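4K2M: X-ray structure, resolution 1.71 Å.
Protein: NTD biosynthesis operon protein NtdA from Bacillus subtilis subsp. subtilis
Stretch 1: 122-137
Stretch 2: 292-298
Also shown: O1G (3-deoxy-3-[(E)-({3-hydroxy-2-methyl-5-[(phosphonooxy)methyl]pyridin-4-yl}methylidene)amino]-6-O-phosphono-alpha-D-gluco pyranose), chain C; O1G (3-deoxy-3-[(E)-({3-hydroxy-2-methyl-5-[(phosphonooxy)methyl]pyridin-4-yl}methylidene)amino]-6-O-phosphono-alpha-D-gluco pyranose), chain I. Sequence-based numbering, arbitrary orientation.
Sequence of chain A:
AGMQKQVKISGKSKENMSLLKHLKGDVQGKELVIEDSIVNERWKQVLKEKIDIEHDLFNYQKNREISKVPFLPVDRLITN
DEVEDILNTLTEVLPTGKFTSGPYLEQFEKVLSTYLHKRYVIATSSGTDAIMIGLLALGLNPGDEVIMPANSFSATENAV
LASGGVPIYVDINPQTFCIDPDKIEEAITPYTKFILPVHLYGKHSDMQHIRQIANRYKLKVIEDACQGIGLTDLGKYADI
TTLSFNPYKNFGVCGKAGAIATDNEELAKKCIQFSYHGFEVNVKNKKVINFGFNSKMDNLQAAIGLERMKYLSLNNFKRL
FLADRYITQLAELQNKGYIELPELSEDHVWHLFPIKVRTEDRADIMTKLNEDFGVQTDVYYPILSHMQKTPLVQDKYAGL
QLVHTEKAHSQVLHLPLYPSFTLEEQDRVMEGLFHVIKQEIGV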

ATOM      1  N   ILE A 122     -14.745   1.677   3.342  1.00 12.57           N
ATOM      2  CA  ILE A 122     -13.818   1.911   2.249  1.00 12.68           C
ATOM      3  C   ILE A 122     -12.500   1.285   2.681  1.00 17.34           C
ATOM      4  O   ILE A 122     -11.861   1.771   3.625  1.00 14.78           O
ATOM      5  N   ALA A 123     -12.114   0.193   2.022  1.00 15.50           N
ATOM      6  CA  ALA A 123     -10.889  -0.518   2.379  1.00 12.90           C
ATOM      7  C   ALA A 123      -9.690   0.219   1.776  1.00 16.28           C
ATOM      8  O   ALA A 123      -9.699   0.580   0.596  1.00 17.55           O
ATOM      9  N   THR A 124      -8.663   0.444   2.590  1.00 11.96           N
ATOM     10  CA  THR A 124      -7.534   1.275   2.188  1.00 12.73           C
ATOM     11  C   THR A 124      -6.237   0.491   2.240  1.00 12.59           C
ATOM     12  O   THR A 124      -6.202  -0.656   2.691  1.00 12.81           O
ATOM     13  N   SER A 125      -5.157   1.138   1.794  1.00 12.62           N
ATOM     14  CA  SER A 125      -3.858   0.491   1.696  1.00 15.31           C
ATOM     15  C   SER A 125      -3.122   0.427   3.029  1.00 12.01           C
ATOM     16  O   SER A 125      -2.093  -0.230   3.121  1.00 14.56           O
ATOM     17  N   SER A 126      -3.626   1.128   4.049  1.00 13.83           N
ATOM     18  CA  SER A 126      -3.091   1.018   5.413  1.00 13.22           C
ATOM     19  C   SER A 126      -3.983   1.764   6.378  1.00 13.25           C
ATOM     20  O   SER A 126      -4.829   2.546   5.960  1.00 12.37           O
ATOM     21  N   GLY A 127      -3.757   1.553   7.671  1.00 10.66           N
ATOM     22  CA  GLY A 127      -4.451   2.298   8.707  1.00 13.24           C
ATOM     23  C   GLY A 127      -4.070   3.767   8.661  1.00 17.87           C
ATOM     24  O   GLY A 127      -4.923   4.646   8.819  1.00 14.26           O
ATOM     25  N   THR A 128      -2.789   4.043   8.417  1.00 12.97           N
ATOM     26  CA  THR A 128      -2.324   5.422   8.302  1.00 17.75           C
ATOM     27  C   THR A 128      -3.082   6.159   7.203  1.00 14.31           C
ATOM     28  O   THR A 128      -3.535   7.312   7.388  1.00 13.21           O
ATOM     29  N   ASP A 129      -3.234   5.492   6.061  1.00 13.95           N
ATOM     30  CA  ASP A 129      -3.947   6.080   4.936  1.00 13.01           C
ATOM     31  C   ASP A 129      -5.424   6.289   5.272  1.00 13.60           C
ATOM     32  O   ASP A 129      -6.018   7.284   4.856  1.00 15.40           O
ATOM     33  N   ALA A 130      -6.005   5.357   6.017  1.00 13.51           N
ATOM     34  CA  ALA A 130      -7.387   5.500   6.445  1.00  9.93           C
ATOM     35  C   ALA A 130      -7.583   6.794   7.254  1.00 13.53           C
ATOM     36  O   ALA A 130      -8.550   7.538   7.047  1.00 13.37           O
ATOM     37  N   ILE A 131      -6.671   7.077   8.180  1.00 13.44           N
ATOM     38  CA  ILE A 131      -6.806   8.296   8.975  1.00 11.95           C
ATOM     39  C   ILE A 131      -6.620   9.529   8.097  1.00 14.28           C
ATOM     40  O   ILE A 131      -7.381  10.497   8.190  1.00 14.14           O
ATOM     41  N   MET A 132      -5.602   9.499   7.240  1.00 12.86           N
ATOM     42  CA  MET A 132      -5.314  10.634   6.377  1.00 12.64           C
ATOM     43  C   MET A 132      -6.472  10.940   5.438  1.00 11.34           C
ATOM     44  O   MET A 132      -6.912  12.090   5.318  1.00 14.45           O
ATOM     45  N   ILE A 133      -6.988   9.911   4.781  1.00 13.32           N
ATOM     46  CA  ILE A 133      -8.128  10.089   3.900  1.00 13.86           C
ATOM     47  C   ILE A 133      -9.371  10.545   4.668  1.00 13.39           C
ATOM     48  O   ILE A 133     -10.096  11.446   4.217  1.00 14.60           O
ATOM     49  N   GLY A 134      -9.613   9.953   5.834  1.00 15.48           N
ATOM     50  CA  GLY A 134     -10.785  10.327   6.614  1.00 13.26           C
ATOM     51  C   GLY A 134     -10.759  11.802   6.999  1.00 12.62           C
ATOM     52  O   GLY A 134     -11.766  12.502   6.906  1.00 14.07           O
ATOM     53  N   LEU A 135      -9.599  12.284   7.434  1.00 12.31           N
ATOM     54  CA  LEU A 135      -9.454  13.705   7.771  1.00 16.17           C
ATOM     55  C   LEU A 135      -9.765  14.592   6.571  1.00 15.52           C
ATOM     56  O   LEU A 135     -10.520  15.566   6.667  1.00 16.17           O
ATOM     57  N   LEU A 136      -9.176  14.263   5.430  1.00 12.65           N
ATOM     58  CA  LEU A 136      -9.415  15.056   4.233  1.00 12.51           C
ATOM     59  C   LEU A 136     -10.873  14.987   3.779  1.00 17.06           C
ATOM     60  O   LEU A 136     -11.455  16.007   3.388  1.00 16.84           O
ATOM     61  N   ALA A 137     -11.462  13.794   3.814  1.00 14.42           N
ATOM     62  CA  ALA A 137     -12.862  13.622   3.425  1.00 12.97           C
ATOM     63  C   ALA A 137     -13.793  14.422   4.324  1.00 22.73           C
ATOM     64  O   ALA A 137     -14.821  14.919   3.872  1.00 19.41           O
ATOM     65  N   GLY A 292      -6.229  13.070  -5.374  1.00 12.65           N
ATOM     66  CA  GLY A 292      -6.467  11.953  -4.483  1.00 13.76           C
ATOM     67  C   GLY A 292      -5.211  11.124  -4.410  1.00 17.74           C
ATOM     68  O   GLY A 292      -4.200  11.478  -5.011  1.00 13.64           O
ATOM     69  N   PHE A 293      -5.270  10.022  -3.670  1.00 12.56           N
ATOM     70  CA  PHE A 293      -4.106   9.158  -3.496  1.00 16.94           C
ATOM     71  C   PHE A 293      -4.302   7.848  -4.215  1.00 15.67           C
ATOM     72  O   PHE A 293      -5.358   7.601  -4.792  1.00 15.96           O
ATOM     73  N   ASN A 294      -3.276   7.002  -4.198  1.00 12.19           N
ATOM     74  CA  ASN A 294      -3.431   5.637  -4.673  1.00 14.05           C
ATOM     75  C   ASN A 294      -3.477   4.731  -3.459  1.00 14.81           C
ATOM     76  O   ASN A 294      -2.496   4.042  -3.147  1.00 16.86           O
ATOM     77  N   SER A 295      -4.624   4.700  -2.784  1.00 11.93           N
ATOM     78  CA  SER A 295      -4.650   4.115  -1.450  1.00 13.78           C
ATOM     79  C   SER A 295      -5.830   3.213  -1.161  1.00 13.47           C
ATOM     80  O   SER A 295      -6.245   3.133  -0.009  1.00 14.14           O
ATOM     81  N   LYS A 296      -6.374   2.545  -2.180  1.00 14.23           N
ATOM     82  CA  LYS A 296      -7.321   1.461  -1.935  1.00 12.28           C
ATOM     83  C   LYS A 296      -6.582   0.210  -1.468  1.00 15.31           C
ATOM     84  O   LYS A 296      -5.412   0.011  -1.789  1.00 15.12           O
ATOM     85  N   MET A 297      -7.266  -0.652  -0.727  1.00 14.87           N
ATOM     86  CA  MET A 297      -6.703  -1.969  -0.412  1.00 11.27           C
ATOM     87  C   MET A 297      -6.573  -2.775  -1.704  1.00 16.10           C
ATOM     88  O   MET A 297      -7.353  -2.575  -2.641  1.00 16.81           O
ATOM     89  N   ASP A 298      -5.584  -3.666  -1.768  1.00 13.53           N
ATOM     90  CA  ASP A 298      -5.436  -4.561  -2.908  1.00 13.88           C
ATOM     91  C   ASP A 298      -6.430  -5.720  -2.841  1.00 13.91           C
ATOM     92  O   ASP A 298      -6.679  -6.268  -1.764  1.00 16.29           O
TER

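The most unusual feature is that two segments whose touching residues are at least 157 positions apart in sequence are joined by a single beta bridge, while the first sends three donors to the chain C O1G and the second sends one, Asn-294 ND2, to the chain I O1G. At the bridge the CA atoms of Thr-124 and Lys-296 lie 4.1 Å apart, and two backbone hydrogen bonds fix the register: Met-297 N to Ala-123 O (3.0 Å, 162°) and Ser-125 N to Ser-295 O (2.9 Å, 135°). Beside them, Ala-123 CB packs 3.6 Å from Met-297 CB; Met-297, all t, then leads its end away.

The apolar half centres on Phe-293, which points toward the helix with chi1 m (-58°). Met-132 (t, t, p) covers one ring face: its CE sits 3.6 Å from the Phe-293 ring centroid, only 12° off the normal, the geometry of a CH-pi contact. Leu-136 (m, t) meets the edge, CD1 lying 3.5 Å from Phe-293 CE2. Ile-133 (m, t) starts sideways but brings its end nearer, with CD1 3.8 Å from Ser-295 CB.

Ser-295 (m) also points toward the first stretch, placing OG 3.5 Å from Asp-129 OD1. Asp-129 (m) is held by Ser-126 (p), whose OG accepts from Asp-129 N (3.0 Å, 161°) as the helix cap and donates to Asp-129 OD2 at a very short 2.5 Å.

Water 1 links the stretches, donating to Ala-123 O (2.8 Å) and accepting from Lys-296 NZ (2.6 Å), which the m, t, p, p rotamer curls back. Water 2 donates to Asn-294 O (2.8 Å) and accepts a weak bond from Ser-125 OG (3.3 Å).

Facing away from this contact, Asn-294 (t) donates from ND2 to OP1 of the chain I O1G (2.7 Å). Thr-128 (m) gives OG1 to OP1 of the chain C O1G (2.7 Å), and Gly-127 N reaches its OP2 (2.8 Å).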

ATOM      1  CB  ILE A 122     -13.608   3.410   2.009  1.00 17.87           C
ATOM      2  CG1 ILE A 122     -14.924   4.104   1.649  1.00 20.61           C
ATOM      3  CG2 ILE A 122     -12.596   3.619   0.892  1.00 21.04           C
ATOM      4  CD1 ILE A 122     -15.691   4.729   2.847  1.00 18.61           C
ATOM      5  CB  ALA A 123     -10.939  -1.967   1.898  1.00 12.91           C
ATOM      6  CB  THR A 124      -7.387   2.486   3.125  1.00 16.04           C
ATOM      7  OG1 THR A 124      -7.182   2.020   4.460  1.00 15.95           O
ATOM      8  CG2 THR A 124      -8.630   3.365   3.108  1.00 11.90           C
ATOM      9  CB  SER A 125      -2.976   1.215   0.666  1.00 14.41           C
ATOM     10  OG  SER A 125      -2.922   2.595   0.945  1.00 19.39           O
ATOM     11  CB  SER A 126      -1.675   1.588   5.515  1.00 17.03           C
ATOM     12  OG  SER A 126      -1.685   3.009   5.363  1.00 14.43           O
ATOM     13  CB  THR A 128      -0.804   5.472   7.992  1.00 14.78           C
ATOM     14  OG1 THR A 128      -0.091   4.819   9.052  1.00 16.04           O
ATOM     15  CG2 THR A 128      -0.329   6.918   7.893  1.00 17.04           C
ATOM     16  CB  ASP A 129      -3.813   5.202   3.685  1.00 18.16           C
ATOM     17  CG  ASP A 129      -2.387   5.177   3.133  1.00 29.68           C
ATOM     18  OD1 ASP A 129      -1.915   6.238   2.682  1.00 37.43           O
ATOM     19  OD2 ASP A 129      -1.747   4.095   3.156  1.00 35.15           O
ATOM     20  CB  ALA A 130      -7.816   4.280   7.269  1.00 12.73           C
ATOM     21  CB  ILE A 131      -5.806   8.306  10.145  1.00 11.09           C
ATOM     22  CG1 ILE A 131      -6.058   7.093  11.046  1.00 14.70           C
ATOM     23  CG2 ILE A 131      -5.930   9.643  10.930  1.00 12.85           C
ATOM     24  CD1 ILE A 131      -4.903   6.798  12.009  1.00 16.83           C
ATOM     25  CB  MET A 132      -4.038  10.366   5.569  1.00 15.08           C
ATOM     26  CG  MET A 132      -3.565  11.552   4.800  1.00 19.88           C
ATOM     27  SD  MET A 132      -2.091  11.075   3.877  1.00 27.11           S
ATOM     28  CE  MET A 132      -2.773   9.847   2.765  1.00 30.71           C
ATOM     29  CB  ILE A 133      -8.401   8.792   3.123  1.00 14.01           C
ATOM     30  CG1 ILE A 133      -7.289   8.595   2.088  1.00 19.70           C
ATOM     31  CG2 ILE A 133      -9.726   8.864   2.405  1.00 14.61           C
ATOM     32  CD1 ILE A 133      -7.197   7.146   1.588  1.00 23.08           C
ATOM     33  CB  LEU A 135      -8.044  13.994   8.299  1.00 13.70           C
ATOM     34  CG  LEU A 135      -7.749  13.499   9.719  1.00 15.01           C
ATOM     35  CD1 LEU A 135      -6.251  13.530  10.023  1.00 17.71           C
ATOM     36  CD2 LEU A 135      -8.497  14.351  10.716  1.00 17.00           C
ATOM     37  CB  LEU A 136      -8.468  14.615   3.108  1.00 14.39           C
ATOM     38  CG  LEU A 136      -6.991  14.883   3.378  1.00 16.52           C
ATOM     39  CD1 LEU A 136      -6.109  14.159   2.371  1.00 21.76           C
ATOM     40  CD2 LEU A 136      -6.681  16.391   3.331  1.00 15.54           C
ATOM     41  CB  ALA A 137     -13.264  12.128   3.409  1.00 14.41           C
ATOM     42  CB  PHE A 293      -3.898   8.869  -2.010  1.00 16.05           C
ATOM     43  CG  PHE A 293      -3.724  10.102  -1.183  1.00 16.97           C
ATOM     44  CD1 PHE A 293      -2.462  10.649  -0.991  1.00 17.45           C
ATOM     45  CD2 PHE A 293      -4.820  10.716  -0.593  1.00 23.09           C
ATOM     46  CE1 PHE A 293      -2.292  11.794  -0.221  1.00 26.02           C
ATOM     47  CE2 PHE A 293      -4.658  11.862   0.168  1.00 26.92           C
ATOM     48  CZ  PHE A 293      -3.394  12.399   0.355  1.00 26.75           C
ATOM     49  CB  ASN A 294      -2.256   5.244  -5.568  1.00 13.99           C
ATOM     50  CG  ASN A 294      -2.451   3.892  -6.234  1.00 15.53           C
ATOM     51  OD1 ASN A 294      -3.538   3.307  -6.177  1.00 17.02           O
ATOM     52  ND2 ASN A 294      -1.388   3.380  -6.874  1.00 16.50           N
ATOM     53  CB  SER A 295      -4.585   5.216  -0.398  1.00 16.97           C
ATOM     54  OG  SER A 295      -3.385   5.961  -0.520  1.00 24.60           O
ATOM     55  CB  LYS A 296      -8.116   1.126  -3.202  1.00 15.28           C
ATOM     56  CG  LYS A 296      -9.048   2.232  -3.667  1.00 19.92           C
ATOM     57  CD  LYS A 296      -9.595   1.944  -5.064  1.00 27.25           C
ATOM     58  CE  LYS A 296     -10.454   0.684  -5.076  1.00 31.36           C
ATOM     59  NZ  LYS A 296     -11.536   0.759  -4.045  1.00 40.55           N
ATOM     60  CB  MET A 297      -7.633  -2.696   0.566  1.00 13.97           C
ATOM     61  CG  MET A 297      -7.182  -4.081   0.971  1.00 12.78           C
ATOM     62  SD  MET A 297      -8.339  -4.646   2.240  1.00 15.94           S
ATOM     63  CE  MET A 297      -7.520  -6.117   2.830  1.00 14.30           C
ATOM     64  CB  ASP A 298      -4.021  -5.140  -2.930  1.00 13.18           C
ATOM     65  CG  ASP A 298      -2.984  -4.122  -3.373  1.00 17.54           C
ATOM     66  OD1 ASP A 298      -3.378  -3.161  -4.062  1.00 25.22           O
ATOM     67  OD2 ASP A 298      -1.797  -4.290  -3.019  1.00 30.67           O
TER
HETATM   68  P   O1G C 501      -0.980   0.944   9.722  1.00 18.25           P
HETATM   69  C3A O1G C 501      -1.542   1.975  15.413  1.00 19.79           C
HETATM   70  O3  O1G C 501      -1.042   1.093  16.312  1.00 26.82           O
HETATM   71  C1  O1G C 501       3.880  -1.360  15.310  1.00 25.70           C
HETATM   72  N1' O1G C 501      -2.894   3.832  14.848  1.00 19.07           N
HETATM   73  C2  O1G C 501       2.600  -0.542  15.493  1.00 29.37           C
HETATM   74  O2  O1G C 501       2.085  -0.997  16.790  1.00 22.60           O
HETATM   75  C9A O1G C 501      -2.428   2.990  15.785  1.00 15.95           C
HETATM   76  C2A O1G C 501      -2.907   3.182  17.214  1.00 19.04           C
HETATM   77  C3  O1G C 501       1.568  -0.751  14.372  1.00 25.51           C
HETATM   78  N3' O1G C 501       0.565   0.306  14.593  1.00 26.32           N
HETATM   79  O1  O1G C 501       3.654  -2.762  15.524  1.00 31.21           O
HETATM   80  C4  O1G C 501       2.210  -0.695  12.971  1.00 24.51           C
HETATM   81  O4  O1G C 501       1.218  -1.369  12.172  1.00 24.61           O
HETATM   82  C4A O1G C 501      -1.144   1.838  14.094  1.00 17.86           C
HETATM   83  C4B O1G C 501      -0.188   0.791  13.678  1.00 20.65           C
HETATM   84  C5  O1G C 501       3.434  -1.610  12.973  1.00 21.20           C
HETATM   85  O5  O1G C 501       4.380  -1.216  13.974  1.00 27.10           O
HETATM   86  C5A O1G C 501      -1.639   2.728  13.144  1.00 19.33           C
HETATM   87  C5T O1G C 501      -1.307   2.738  11.643  1.00 17.29           C
HETATM   88  C6  O1G C 501       4.276  -1.501  11.732  1.00 24.29           C
HETATM   89  C6A O1G C 501      -2.511   3.723  13.557  1.00 20.63           C
HETATM   90  OP1 O1G C 501      -0.753   2.169   8.863  1.00 15.72           O
HETATM   91  OP2 O1G C 501      -1.955  -0.015   9.126  1.00 15.08           O
HETATM   92  OP3 O1G C 501       0.352   0.330  10.212  1.00 18.05           O
HETATM   93  OP4 O1G C 501      -1.767   1.503  11.048  1.00 19.04           O
HETATM   94  O6  O1G C 501       5.237  -2.477  11.583  1.00 25.48           O
HETATM   95  P'  O1G C 501       5.644  -3.012  10.123  1.00 24.17           P
HETATM   96  OP6 O1G C 501       4.390  -3.643   9.556  1.00 21.28           O
HETATM   97  OP7 O1G C 501       6.162  -1.849   9.308  1.00 23.94           O
HETATM   98  OP8 O1G C 501       6.733  -4.036  10.455  1.00 22.75           O
HETATM   99  P   O1G I 501       1.047   3.375  -9.427  1.00 17.62           P
HETATM  100  C3A O1G I 501       1.641   5.744 -14.689  1.00 22.87           C
HETATM  101  O3  O1G I 501       1.159   5.097 -15.780  1.00 28.07           O
HETATM  102  C1  O1G I 501      -3.763   2.532 -15.351  1.00 28.66           C
HETATM  103  N1' O1G I 501       2.969   7.420 -13.691  1.00 17.71           N
HETATM  104  C2  O1G I 501      -2.484   3.373 -15.326  1.00 30.17           C
HETATM  105  O2  O1G I 501      -1.941   3.314 -16.691  1.00 25.15           O
HETATM  106  C9A O1G I 501       2.520   6.818 -14.806  1.00 20.65           C
HETATM  107  C2A O1G I 501       2.991   7.325 -16.162  1.00 20.42           C
HETATM  108  C3  O1G I 501      -1.450   2.845 -14.324  1.00 25.80           C
HETATM  109  N3' O1G I 501      -0.457   3.926 -14.272  1.00 22.00           N
HETATM  110  O1  O1G I 501      -3.484   1.237 -15.889  1.00 38.14           O
HETATM  111  C4  O1G I 501      -2.085   2.528 -12.950  1.00 24.34           C
HETATM  112  O4  O1G I 501      -1.069   1.676 -12.380  1.00 21.18           O
HETATM  113  C4A O1G I 501       1.241   5.302 -13.431  1.00 17.57           C
HETATM  114  C4B O1G I 501       0.301   4.179 -13.272  1.00 21.71           C
HETATM  115  C5  O1G I 501      -3.320   1.659 -13.179  1.00 20.26           C
HETATM  116  O5  O1G I 501      -4.276   2.330 -14.018  1.00 26.17           O
HETATM  117  C5A O1G I 501       1.726   5.940 -12.302  1.00 19.70           C
HETATM  118  C5T O1G I 501       1.389   5.595 -10.846  1.00 20.83           C
HETATM  119  C6  O1G I 501      -4.115   1.382 -11.934  1.00 24.56           C
HETATM  120  C6A O1G I 501       2.600   7.005 -12.458  1.00 19.46           C
HETATM  121  OP1 O1G I 501       0.781   4.278  -8.246  1.00 13.22           O
HETATM  122  OP2 O1G I 501       2.016   2.280  -9.093  1.00 18.30           O
HETATM  123  OP3 O1G I 501      -0.281   2.878 -10.038  1.00 19.31           O
HETATM  124  OP4 O1G I 501       1.833   4.233 -10.580  1.00 18.90           O
HETATM  125  O6  O1G I 501      -5.193   0.527 -12.052  1.00 25.81           O
HETATM  126  P'  O1G I 501      -5.612  -0.393 -10.798  1.00 25.78           P
HETATM  127  OP6 O1G I 501      -4.355  -1.148 -10.397  1.00 24.45           O
HETATM  128  OP7 O1G I 501      -6.141   0.545  -9.732  1.00 25.71           O
HETATM  129  OP8 O1G I 501      -6.680  -1.301 -11.401  1.00 24.34           O
HETATM  130  O   HOH W   1     -11.624   0.590  -1.479  1.00 31.67           O
HETATM  131  O   HOH W   2      -0.614   3.123  -1.302  1.00 42.03           O